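Local structure of putative oxidoreductase yhhX (3F4L) at residues C5-F10 and P20-R25; H33-H38 and F79-R84; V66-V71 and R300-L305; A103-L108 and E321-L326. The protein probably acts as an NADP-dependent dehydrogenase of the Gfo/Idh/MocA family, perhaps oxidising scyllo-inositol. All coordinates share one frame; numbering follows the deposited sequence.

The four contacts show how chemistry follows place in a two-domain oxidoreductase. Contacts 1 and 3 are buried and mainly apolar, contact 3 with one tyrosine hydroxyl held by H18; they share the parallel Rossmann sheet through its neighbouring strands 3-8 and 66-71, and V22 of the first packs on Y302 of the second. Contact 2 uses the same sheet through strand 29-35, but lies toward solvent and brings a guanidinium and a phenol hydroxyl together. Contact 4 leaves the sheet for two partly buried helices, with F79 linking it to contact 2. Contacts 1 and 2 stay within the nucleotide-binding domain; contacts 3 and 4 tie it to the C-terminal part of the chain.

Contact 1. Residues C5-F10 and P20-R25; sequences CAFIGF and PYVLNR
V22 meets the strand with both of its methyl groups, one for each of two strand residues. CG1 reaches C5 SG at 4.4 Å, and CG2 comes to the rim of the F7 ring, near the ring plane, 4.4 Å from F7 CZ. The division of labour follows from the valine rotamer: with chi1 at 174°, CG1 stands opposite the backbone N and CG2 opposite the carbonyl carbon, so the two branches diverge toward neighbouring positions on the same face of the strand. C5 and F7, two residues apart, both direct their side chains at the helix. The sulfur of C5 faces CG1, while F7 swings its ring beside its backbone N (chi1 -70°) and presents the far end of the ring to the valine. These are loose van der Waals touches, without any hydrogen bond, and the pair C5 and V22 is the point of closest backbone approach, with 9.7 Å between the two CA atoms. V31 of the next strand, 29-35, touches both C5 and V22 and helps to fill this layer. Just beyond V22 the chain reverses in a type I turn, closed by R25 N bonding to V22 O at 3.0 Å, and R25 then forms salt bridges with D297 and D303. Strand 3-8, helix 12-22 and strand 29-35 make up the first beta-alpha-beta unit of a Rossmann fold, with G9 in the turn from the first strand to its helix, a region that in this family typically receives the dinucleotide.

Contact 2. Residues H33-H38 and F79-R84; sequences HIFRRH and FEYAKR
In the Rossmann domain, the end of the second strand, 29-35, lies across strand 3-8 from the helix that follows strand 66-71, and here Y81 of that helix bridges the gap to F35 and R37. The hydroxyl of Y81 makes the main touch. Y81 OH lies 3.7 Å from F35 CE2 and 4.0 Å from F35 CZ, and the two side chains cross at about a right angle. F35 has CG opposite its backbone N (chi1 164°), which sends the ring from the strand toward the helix. I8 of the intervening strand touches both rings. The same hydroxyl oxygen stands over the centre of one face of the R37 guanidinium, 4.1 Å above its plane, with that plane turned 81° from the tyrosine ring. R37 gets there by a bent chain, folded at chi2 and again at chi3 (59°). Its neighbour R36 turns away and pairs with E43. Arginines just after this strand are consistent with NADP use, since related enzymes often read the 2'-phosphate there. No hydrogen bond joins R37 to Y81: an oxygen above the flat face does not meet the N-H groups, which lie in the guanidinium plane. The chemistry therefore implies van der Waals contact, perhaps with a mild electrostatic attraction, rather than a directional lock on the arginine.

Contact 3. Residues V66-V71 and R300-L305; sequences VKLVVV and RVYDAL
The ring of Y302 meets V70 at its edge: V70 CG2 lies near the ring plane, 3.8 Å from Y302 OH, with V70 CG1 almost as near at 3.9 Å. One face of the ring is covered by CG2 of V22 from helix 12-22. Beyond the other side of the plane L68 CD2 approaches obliquely, 4.2 Å from Y302 CE2, while F7 and L93 also touch the tyrosine. The phenol is thus wedged between helix 12-22 and side chains of the sheet, and its hydroxyl, although it abuts both methyls of V70, is hydrogen-bonded to H18 ND1, which satisfies a polar atom in an otherwise apolar layer. Y302 and V70 point at each other from opposite directions. Strand 66-71 offers both V70 and L68 on the face turned to the helix. L68 has CG opposite its backbone N (chi1 177°), extending the side chain so that one methyl, CD2, serves two partners: besides the tyrosine it meets L305 CD2 at 3.7 Å, the tightest pair here, with the two leucines crossing at about a right angle. Y302 and L305 lie three residues apart, hence on the same side of helix 300-311. The axes of the two short segments pass 11.7 Å apart at 145°, so the helix runs roughly against the strand direction, well tilted from antiparallel. A helix from late in the chain packs here on the parallel Rossmann sheet, binding the C-terminal part of the chain to the nucleotide-binding domain in the two-domain architecture of the Gfo/Idh/MocA family.

Contact 4. Residues A103-L108 and E321-L326; sequences AQAKEL and EVLTNL
L326 and L323 both hold CG opposite the carbonyl carbon, at chi1 -81° and -65°, and these torsions lay one methyl of each leucine against the opposing helix. L326 CD2 approaches A105 CB to 3.3 Å, shorter than usual carbon contact, so packing here looks tight, though the exact value is doubtful. L323 CD2 takes a place between two neighbours, 4.0 Å from A105 CB and 3.6 Å from K106 CG. The single methyl of A105 is met by both leucines, and its small side chain is consistent with the 7.2 Å between the CA atoms of A105 and L323. K106 contributes only the root of its chain: CG is brought beside its backbone N, the remainder runs out extended, and the aliphatic part passes across L323 at about a right angle. The two helices, 102-115 and 319-331, run antiparallel, their segment axes 10.2 Å apart and 168° between directions. One belongs to the Rossmann domain, where it lies between strands 91-94 and 119-121 in the chain; the other, from the C-terminal part of the chain, also packs on helix 171-187 through N325 and E321, consistent with a place at the junction between the Rossmann domain and the C-terminal alpha/beta domain. L102 and F109, from earlier and later on helix 102-115, extend the apolar seam: each touches L323, while L326 reaches L102 and T99. On its far side the same helix rests against helix 78-87, where F79 packs on L108. E321, turned away from the seam, forms a salt bridge with R126.

Contact 1. Residues C5-F10 and P20-R25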
# COMPACT_ATOMS: atom_id res chain seq x y z
N CYS A 5 -17.07 38.36 -10.74
CA CYS A 5 -16.23 37.38 -11.39
C CYS A 5 -16.84 36.98 -12.72
O CYS A 5 -17.95 37.41 -13.06
CB CYS A 5 -16.06 36.15 -10.48
SG CYS A 5 -17.61 35.30 -10.04
N ALA A 6 -16.10 36.18 -13.48
CA ALA A 6 -16.58 35.72 -14.77
C ALA A 6 -16.00 34.35 -15.09
O ALA A 6 -14.89 34.03 -14.69
CB ALA A 6 -16.20 36.72 -15.86
N PHE A 7 -16.77 33.54 -15.81
CA PHE A 7 -16.29 32.22 -16.16
C PHE A 7 -16.00 32.07 -17.63
O PHE A 7 -16.75 32.56 -18.48
CB PHE A 7 -17.30 31.14 -15.77
CG PHE A 7 -17.44 30.95 -14.30
CD1 PHE A 7 -18.20 31.83 -13.54
CD2 PHE A 7 -16.78 29.90 -13.67
CE1 PHE A 7 -18.29 31.67 -12.16
CE2 PHE A 7 -16.86 29.73 -12.29
CZ PHE A 7 -17.62 30.61 -11.54
N ILE A 8 -14.89 31.41 -17.93
CA ILE A 8 -14.53 31.11 -19.31
C ILE A 8 -14.87 29.63 -19.40
O ILE A 8 -14.14 28.78 -18.87
CB ILE A 8 -13.03 31.27 -19.59
CG1 ILE A 8 -12.56 32.68 -19.21
CG2 ILE A 8 -12.76 30.99 -21.06
CD1 ILE A 8 -13.30 33.77 -19.91
N GLY A 9 -15.99 29.33 -20.05
CA GLY A 9 -16.42 27.95 -20.18
C GLY A 9 -17.69 27.73 -19.40
O GLY A 9 -17.83 28.20 -18.26
N PHE A 10 -18.64 27.03 -20.00
CA PHE A 10 -19.90 26.76 -19.31
C PHE A 10 -20.28 25.30 -19.47
O PHE A 10 -21.36 24.98 -19.95
CB PHE A 10 -21.00 27.67 -19.87
CG PHE A 10 -22.27 27.63 -19.06
CD1 PHE A 10 -22.24 27.82 -17.69
CD2 PHE A 10 -23.51 27.45 -19.68
CE1 PHE A 10 -23.41 27.82 -16.93
CE2 PHE A 10 -24.69 27.45 -18.94
CZ PHE A 10 -24.64 27.64 -17.56
N PRO A 20 -22.90 26.22 -8.05
CA PRO A 20 -23.71 25.90 -6.86
C PRO A 20 -23.17 26.59 -5.61
O PRO A 20 -23.93 27.01 -4.73
CB PRO A 20 -23.60 24.38 -6.76
CG PRO A 20 -23.46 23.95 -8.20
CD PRO A 20 -22.47 24.98 -8.73
N TYR A 21 -21.85 26.72 -5.54
CA TYR A 21 -21.17 27.33 -4.40
C TYR A 21 -21.09 28.86 -4.49
O TYR A 21 -21.26 29.56 -3.49
CB TYR A 21 -19.77 26.74 -4.28
CG TYR A 21 -19.78 25.26 -3.96
CD1 TYR A 21 -19.99 24.81 -2.65
CD2 TYR A 21 -19.63 24.32 -4.97
CE1 TYR A 21 -20.06 23.47 -2.36
CE2 TYR A 21 -19.70 22.96 -4.69
CZ TYR A 21 -19.91 22.54 -3.39
OH TYR A 21 -19.98 21.20 -3.12
N VAL A 22 -20.81 29.36 -5.69
CA VAL A 22 -20.70 30.79 -5.90
C VAL A 22 -22.05 31.48 -5.78
O VAL A 22 -22.14 32.58 -5.22
CB VAL A 22 -20.08 31.08 -7.28
CG1 VAL A 22 -20.11 32.59 -7.58
CG2 VAL A 22 -18.64 30.56 -7.30
N LEU A 23 -23.10 30.85 -6.29
CA LEU A 23 -24.43 31.44 -6.22
C LEU A 23 -24.99 31.39 -4.80
O LEU A 23 -26.04 31.97 -4.52
CB LEU A 23 -25.38 30.72 -7.19
CG LEU A 23 -24.92 30.73 -8.66
CD1 LEU A 23 -25.87 29.88 -9.52
CD2 LEU A 23 -24.86 32.17 -9.17
N ASN A 24 -24.29 30.71 -3.89
CA ASN A 24 -24.73 30.64 -2.50
C ASN A 24 -23.99 31.72 -1.69
O ASN A 24 -24.18 31.85 -0.48
CB ASN A 24 -24.41 29.27 -1.91
CG ASN A 24 -25.55 28.70 -1.08
OD1 ASN A 24 -26.14 29.39 -0.24
ND2 ASN A 24 -25.86 27.43 -1.30
N ARG A 25 -23.15 32.50 -2.38
CA ARG A 25 -22.37 33.56 -1.74
C ARG A 25 -22.63 34.91 -2.41
O ARG A 25 -21.69 35.67 -2.65
CB ARG A 25 -20.87 33.22 -1.81
CG ARG A 25 -20.51 31.89 -1.12
CD ARG A 25 -19.06 31.47 -1.39
NE ARG A 25 -18.76 30.15 -0.85
CZ ARG A 25 -18.81 29.83 0.44
NH1 ARG A 25 -19.15 30.75 1.33
NH2 ARG A 25 -18.53 28.60 0.84

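Contact 2. Residues H33-H38 and F79-R84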
# COMPACT_ATOMS: atom_id res chain seq x y z
N HIS A 33 -20.31 37.74 -15.89
CA HIS A 33 -20.29 37.18 -17.23
C HIS A 33 -19.91 35.72 -17.24
O HIS A 33 -19.19 35.23 -16.37
CB HIS A 33 -19.25 37.87 -18.11
CG HIS A 33 -19.32 39.36 -18.10
ND1 HIS A 33 -20.20 40.07 -18.88
CD2 HIS A 33 -18.59 40.28 -17.41
CE1 HIS A 33 -20.01 41.37 -18.68
NE2 HIS A 33 -19.04 41.52 -17.79
N ILE A 34 -20.38 35.03 -18.27
CA ILE A 34 -20.02 33.65 -18.49
C ILE A 34 -19.83 33.55 -19.99
O ILE A 34 -20.78 33.69 -20.76
CB ILE A 34 -21.08 32.66 -18.02
CG1 ILE A 34 -21.07 32.58 -16.48
CG2 ILE A 34 -20.78 31.26 -18.60
CD1 ILE A 34 -21.97 31.50 -15.91
N PHE A 35 -18.58 33.35 -20.39
CA PHE A 35 -18.21 33.21 -21.79
C PHE A 35 -18.31 31.74 -22.18
O PHE A 35 -18.07 30.86 -21.36
CB PHE A 35 -16.77 33.67 -22.00
CG PHE A 35 -16.17 33.21 -23.31
CD1 PHE A 35 -16.36 33.93 -24.48
CD2 PHE A 35 -15.43 32.03 -23.37
CE1 PHE A 35 -15.82 33.48 -25.69
CE2 PHE A 35 -14.89 31.57 -24.57
CZ PHE A 35 -15.09 32.30 -25.73
N ARG A 36 -18.69 31.51 -23.43
CA ARG A 36 -18.77 30.16 -23.99
C ARG A 36 -18.74 30.32 -25.50
O ARG A 36 -19.31 31.27 -26.04
CB ARG A 36 -20.04 29.42 -23.55
CG ARG A 36 -21.22 30.29 -23.14
CD ARG A 36 -22.31 30.31 -24.18
NE ARG A 36 -22.28 31.52 -25.00
CZ ARG A 36 -23.35 32.26 -25.27
NH1 ARG A 36 -24.54 31.93 -24.79
NH2 ARG A 36 -23.22 33.34 -26.03
N ARG A 37 -18.06 29.40 -26.17
CA ARG A 37 -17.95 29.45 -27.63
C ARG A 37 -19.32 29.32 -28.28
O ARG A 37 -19.63 30.02 -29.25
CB ARG A 37 -17.03 28.33 -28.12
CG ARG A 37 -15.98 27.90 -27.10
CD ARG A 37 -14.67 27.58 -27.78
NE ARG A 37 -14.18 28.74 -28.51
CZ ARG A 37 -13.03 28.77 -29.18
NH1 ARG A 37 -12.24 27.70 -29.20
NH2 ARG A 37 -12.67 29.88 -29.82
N HIS A 38 -20.14 28.41 -27.76
CA HIS A 38 -21.48 28.20 -28.31
C HIS A 38 -22.51 28.22 -27.19
O HIS A 38 -22.25 27.77 -26.08
CB HIS A 38 -21.56 26.85 -29.03
CG HIS A 38 -20.54 26.70 -30.11
ND1 HIS A 38 -19.64 25.66 -30.14
CD2 HIS A 38 -20.28 27.46 -31.20
CE1 HIS A 38 -18.86 25.78 -31.21
NE2 HIS A 38 -19.23 26.87 -31.86
N PHE A 79 -3.74 27.53 -20.53
CA PHE A 79 -2.62 28.47 -20.51
C PHE A 79 -2.96 29.75 -21.25
O PHE A 79 -2.75 30.86 -20.75
CB PHE A 79 -1.37 27.86 -21.14
CG PHE A 79 -0.24 28.84 -21.27
CD1 PHE A 79 0.47 29.24 -20.14
CD2 PHE A 79 0.07 29.41 -22.50
CE1 PHE A 79 1.48 30.19 -20.25
CE2 PHE A 79 1.08 30.36 -22.61
CZ PHE A 79 1.78 30.76 -21.48
N GLU A 80 -3.49 29.58 -22.46
CA GLU A 80 -3.85 30.71 -23.32
C GLU A 80 -4.86 31.65 -22.67
O GLU A 80 -4.65 32.87 -22.66
CB GLU A 80 -4.38 30.20 -24.66
CG GLU A 80 -4.59 31.29 -25.70
CD GLU A 80 -3.31 32.04 -26.03
OE1 GLU A 80 -3.36 32.99 -26.85
OE2 GLU A 80 -2.24 31.70 -25.46
N TYR A 81 -5.95 31.11 -22.15
CA TYR A 81 -6.95 31.95 -21.50
C TYR A 81 -6.41 32.60 -20.22
O TYR A 81 -6.70 33.77 -19.94
CB TYR A 81 -8.21 31.15 -21.17
CG TYR A 81 -9.12 30.91 -22.36
CD1 TYR A 81 -9.57 31.97 -23.14
CD2 TYR A 81 -9.53 29.62 -22.69
CE1 TYR A 81 -10.41 31.75 -24.23
CE2 TYR A 81 -10.38 29.39 -23.78
CZ TYR A 81 -10.81 30.46 -24.54
OH TYR A 81 -11.65 30.25 -25.62
N ALA A 82 -5.66 31.85 -19.43
CA ALA A 82 -5.11 32.38 -18.18
C ALA A 82 -4.18 33.56 -18.47
O ALA A 82 -4.25 34.59 -17.81
CB ALA A 82 -4.35 31.29 -17.43
N LYS A 83 -3.30 33.39 -19.45
CA LYS A 83 -2.36 34.44 -19.83
C LYS A 83 -3.09 35.68 -20.34
O LYS A 83 -2.71 36.81 -20.05
CB LYS A 83 -1.40 33.94 -20.91
CG LYS A 83 -0.31 34.94 -21.30
CD LYS A 83 0.66 34.32 -22.29
CE LYS A 83 1.75 35.31 -22.68
NZ LYS A 83 2.75 34.64 -23.56
N ARG A 84 -4.16 35.46 -21.11
CA ARG A 84 -4.92 36.59 -21.63
C ARG A 84 -5.62 37.33 -20.50
O ARG A 84 -5.65 38.56 -20.48
CB ARG A 84 -5.93 36.10 -22.67
CG ARG A 84 -5.30 35.74 -24.00
CD ARG A 84 -6.35 35.36 -25.02
NE ARG A 84 -7.29 36.46 -25.28
CZ ARG A 84 -8.30 36.37 -26.14
NH1 ARG A 84 -8.50 35.25 -26.82
NH2 ARG A 84 -9.11 37.41 -26.34

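Contact 3. Residues V66-V71 and R300-L305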
# COMPACT_ATOMS: atom_id res chain seq x y z
N VAL A 66 -14.75 43.34 -13.22
CA VAL A 66 -14.42 41.93 -13.06
C VAL A 66 -13.04 41.81 -12.43
O VAL A 66 -12.06 42.34 -12.96
CB VAL A 66 -14.41 41.17 -14.41
CG1 VAL A 66 -13.84 39.77 -14.22
CG2 VAL A 66 -15.82 41.09 -14.98
N LYS A 67 -12.96 41.13 -11.29
CA LYS A 67 -11.69 40.97 -10.58
C LYS A 67 -11.14 39.55 -10.67
O LYS A 67 -9.94 39.33 -10.49
CB LYS A 67 -11.85 41.36 -9.11
CG LYS A 67 -12.28 42.80 -8.89
CD LYS A 67 -11.15 43.79 -9.13
CE LYS A 67 -10.22 43.87 -7.92
NZ LYS A 67 -9.29 45.05 -7.98
N LEU A 68 -12.01 38.58 -10.92
CA LEU A 68 -11.57 37.19 -11.01
C LEU A 68 -12.17 36.50 -12.23
O LEU A 68 -13.37 36.57 -12.48
CB LEU A 68 -11.95 36.41 -9.75
CG LEU A 68 -11.59 34.91 -9.82
CD1 LEU A 68 -10.08 34.73 -9.66
CD2 LEU A 68 -12.36 34.13 -8.76
N VAL A 69 -11.31 35.83 -12.99
CA VAL A 69 -11.73 35.08 -14.16
C VAL A 69 -11.48 33.60 -13.85
O VAL A 69 -10.39 33.24 -13.42
CB VAL A 69 -10.94 35.51 -15.41
CG1 VAL A 69 -11.26 34.60 -16.57
CG2 VAL A 69 -11.28 36.97 -15.76
N VAL A 70 -12.49 32.76 -14.05
CA VAL A 70 -12.34 31.33 -13.77
C VAL A 70 -12.32 30.55 -15.09
O VAL A 70 -13.32 30.50 -15.79
CB VAL A 70 -13.50 30.85 -12.89
CG1 VAL A 70 -13.28 29.40 -12.45
CG2 VAL A 70 -13.63 31.76 -11.69
N VAL A 71 -11.18 29.95 -15.42
CA VAL A 71 -11.02 29.21 -16.66
C VAL A 71 -11.42 27.75 -16.50
O VAL A 71 -10.76 26.99 -15.79
CB VAL A 71 -9.57 29.29 -17.14
CG1 VAL A 71 -9.44 28.62 -18.49
CG2 VAL A 71 -9.13 30.75 -17.20
N ARG A 300 -15.11 27.12 -0.07
CA ARG A 300 -14.09 27.73 0.76
C ARG A 300 -12.94 28.25 -0.10
O ARG A 300 -12.14 29.06 0.34
CB ARG A 300 -13.62 26.74 1.84
CG ARG A 300 -14.64 26.68 2.99
CD ARG A 300 -14.61 25.38 3.79
NE ARG A 300 -13.36 25.18 4.50
CZ ARG A 300 -13.14 24.18 5.35
NH1 ARG A 300 -14.11 23.30 5.60
NH2 ARG A 300 -11.95 24.06 5.95
N VAL A 301 -12.88 27.77 -1.35
CA VAL A 301 -11.87 28.22 -2.30
C VAL A 301 -12.19 29.68 -2.61
O VAL A 301 -11.31 30.53 -2.64
CB VAL A 301 -11.93 27.40 -3.62
CG1 VAL A 301 -11.08 28.09 -4.70
CG2 VAL A 301 -11.42 25.97 -3.38
N TYR A 302 -13.47 29.96 -2.83
CA TYR A 302 -13.87 31.33 -3.14
C TYR A 302 -13.77 32.22 -1.90
O TYR A 302 -13.49 33.42 -2.02
CB TYR A 302 -15.27 31.35 -3.73
CG TYR A 302 -15.31 30.83 -5.16
CD1 TYR A 302 -15.49 29.47 -5.44
CD2 TYR A 302 -15.12 31.70 -6.24
CE1 TYR A 302 -15.48 28.99 -6.75
CE2 TYR A 302 -15.10 31.23 -7.56
CZ TYR A 302 -15.28 29.88 -7.80
OH TYR A 302 -15.25 29.43 -9.09
N ASP A 303 -13.97 31.65 -0.72
CA ASP A 303 -13.85 32.45 0.49
C ASP A 303 -12.38 32.85 0.66
O ASP A 303 -12.08 33.91 1.20
CB ASP A 303 -14.34 31.68 1.73
CG ASP A 303 -15.81 31.32 1.65
OD1 ASP A 303 -16.60 32.13 1.13
OD2 ASP A 303 -16.20 30.22 2.12
N ALA A 304 -11.47 31.99 0.19
CA ALA A 304 -10.04 32.29 0.27
C ALA A 304 -9.65 33.35 -0.76
O ALA A 304 -8.88 34.27 -0.46
CB ALA A 304 -9.21 31.02 0.04
N LEU A 305 -10.18 33.20 -1.97
CA LEU A 305 -9.90 34.17 -3.03
C LEU A 305 -10.42 35.54 -2.61
O LEU A 305 -9.81 36.57 -2.92
CB LEU A 305 -10.55 33.72 -4.34
CG LEU A 305 -9.71 32.83 -5.26
CD1 LEU A 305 -8.92 31.83 -4.46
CD2 LEU A 305 -10.63 32.11 -6.24

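Contact 4. Residues A103-L108 and E321-L326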
# COMPACT_ATOMS: atom_id res chain seq x y z
N ALA A 103 7.03 24.47 -17.27
CA ALA A 103 7.52 25.76 -17.75
C ALA A 103 6.37 26.77 -17.92
O ALA A 103 6.48 27.91 -17.48
CB ALA A 103 8.26 25.57 -19.08
N GLN A 104 5.28 26.35 -18.55
CA GLN A 104 4.14 27.25 -18.73
C GLN A 104 3.60 27.71 -17.38
O GLN A 104 3.19 28.86 -17.23
CB GLN A 104 3.02 26.57 -19.52
CG GLN A 104 3.29 26.50 -21.00
CD GLN A 104 2.22 25.74 -21.75
OE1 GLN A 104 2.13 24.51 -21.65
NE2 GLN A 104 1.39 26.46 -22.48
N ALA A 105 3.57 26.80 -16.41
CA ALA A 105 3.09 27.14 -15.07
C ALA A 105 4.01 28.22 -14.50
O ALA A 105 3.55 29.23 -13.98
CB ALA A 105 3.11 25.91 -14.18
N LYS A 106 5.31 28.00 -14.62
CA LYS A 106 6.28 28.96 -14.11
C LYS A 106 6.11 30.30 -14.80
O LYS A 106 6.29 31.34 -14.17
CB LYS A 106 7.70 28.43 -14.31
CG LYS A 106 8.00 27.19 -13.48
CD LYS A 106 9.46 26.77 -13.56
CE LYS A 106 9.72 25.63 -12.60
NZ LYS A 106 11.07 25.02 -12.75
N GLU A 107 5.75 30.28 -16.08
CA GLU A 107 5.55 31.50 -16.86
C GLU A 107 4.31 32.26 -16.38
O GLU A 107 4.29 33.49 -16.33
CB GLU A 107 5.39 31.15 -18.33
CG GLU A 107 5.43 32.34 -19.26
CD GLU A 107 5.32 31.94 -20.72
OE1 GLU A 107 5.94 30.91 -21.09
OE2 GLU A 107 4.64 32.65 -21.49
N LEU A 108 3.26 31.51 -16.03
CA LEU A 108 2.02 32.10 -15.55
C LEU A 108 2.25 32.82 -14.21
O LEU A 108 1.76 33.93 -14.00
CB LEU A 108 0.97 30.99 -15.39
CG LEU A 108 -0.36 31.06 -16.14
CD1 LEU A 108 -0.19 31.52 -17.57
CD2 LEU A 108 -1.02 29.69 -16.09
N GLU A 321 3.71 24.43 -4.19
CA GLU A 321 2.90 23.22 -4.17
C GLU A 321 2.42 22.90 -5.58
O GLU A 321 2.35 21.74 -5.99
CB GLU A 321 1.70 23.40 -3.23
CG GLU A 321 2.12 23.75 -1.81
CD GLU A 321 0.95 24.00 -0.87
OE1 GLU A 321 0.06 24.80 -1.21
OE2 GLU A 321 0.93 23.41 0.22
N VAL A 322 2.09 23.94 -6.34
CA VAL A 322 1.61 23.74 -7.70
C VAL A 322 2.73 23.20 -8.58
O VAL A 322 2.53 22.25 -9.32
CB VAL A 322 1.08 25.06 -8.29
CG1 VAL A 322 0.58 24.84 -9.70
CG2 VAL A 322 -0.04 25.60 -7.42
N LEU A 323 3.92 23.79 -8.47
CA LEU A 323 5.05 23.36 -9.28
C LEU A 323 5.50 21.94 -8.91
O LEU A 323 5.90 21.16 -9.78
CB LEU A 323 6.22 24.33 -9.12
CG LEU A 323 5.97 25.75 -9.66
CD1 LEU A 323 7.17 26.65 -9.38
CD2 LEU A 323 5.71 25.68 -11.15
N THR A 324 5.44 21.60 -7.63
CA THR A 324 5.85 20.27 -7.20
C THR A 324 4.87 19.23 -7.78
O THR A 324 5.29 18.17 -8.23
CB THR A 324 5.88 20.16 -5.66
OG1 THR A 324 6.91 21.02 -5.14
CG2 THR A 324 6.16 18.74 -5.24
N ASN A 325 3.59 19.56 -7.79
CA ASN A 325 2.57 18.65 -8.33
C ASN A 325 2.82 18.37 -9.82
O ASN A 325 2.90 17.21 -10.24
CB ASN A 325 1.18 19.26 -8.12
CG ASN A 325 0.07 18.23 -8.20
OD1 ASN A 325 -0.84 18.22 -7.36
ND2 ASN A 325 0.11 17.38 -9.21
N LEU A 326 2.94 19.43 -10.61
CA LEU A 326 3.18 19.29 -12.04
C LEU A 326 4.46 18.51 -12.34
O LEU A 326 4.49 17.69 -13.26
CB LEU A 326 3.26 20.67 -12.70
CG LEU A 326 1.95 21.38 -13.04
CD1 LEU A 326 0.95 21.26 -11.89
CD2 LEU A 326 2.26 22.85 -13.35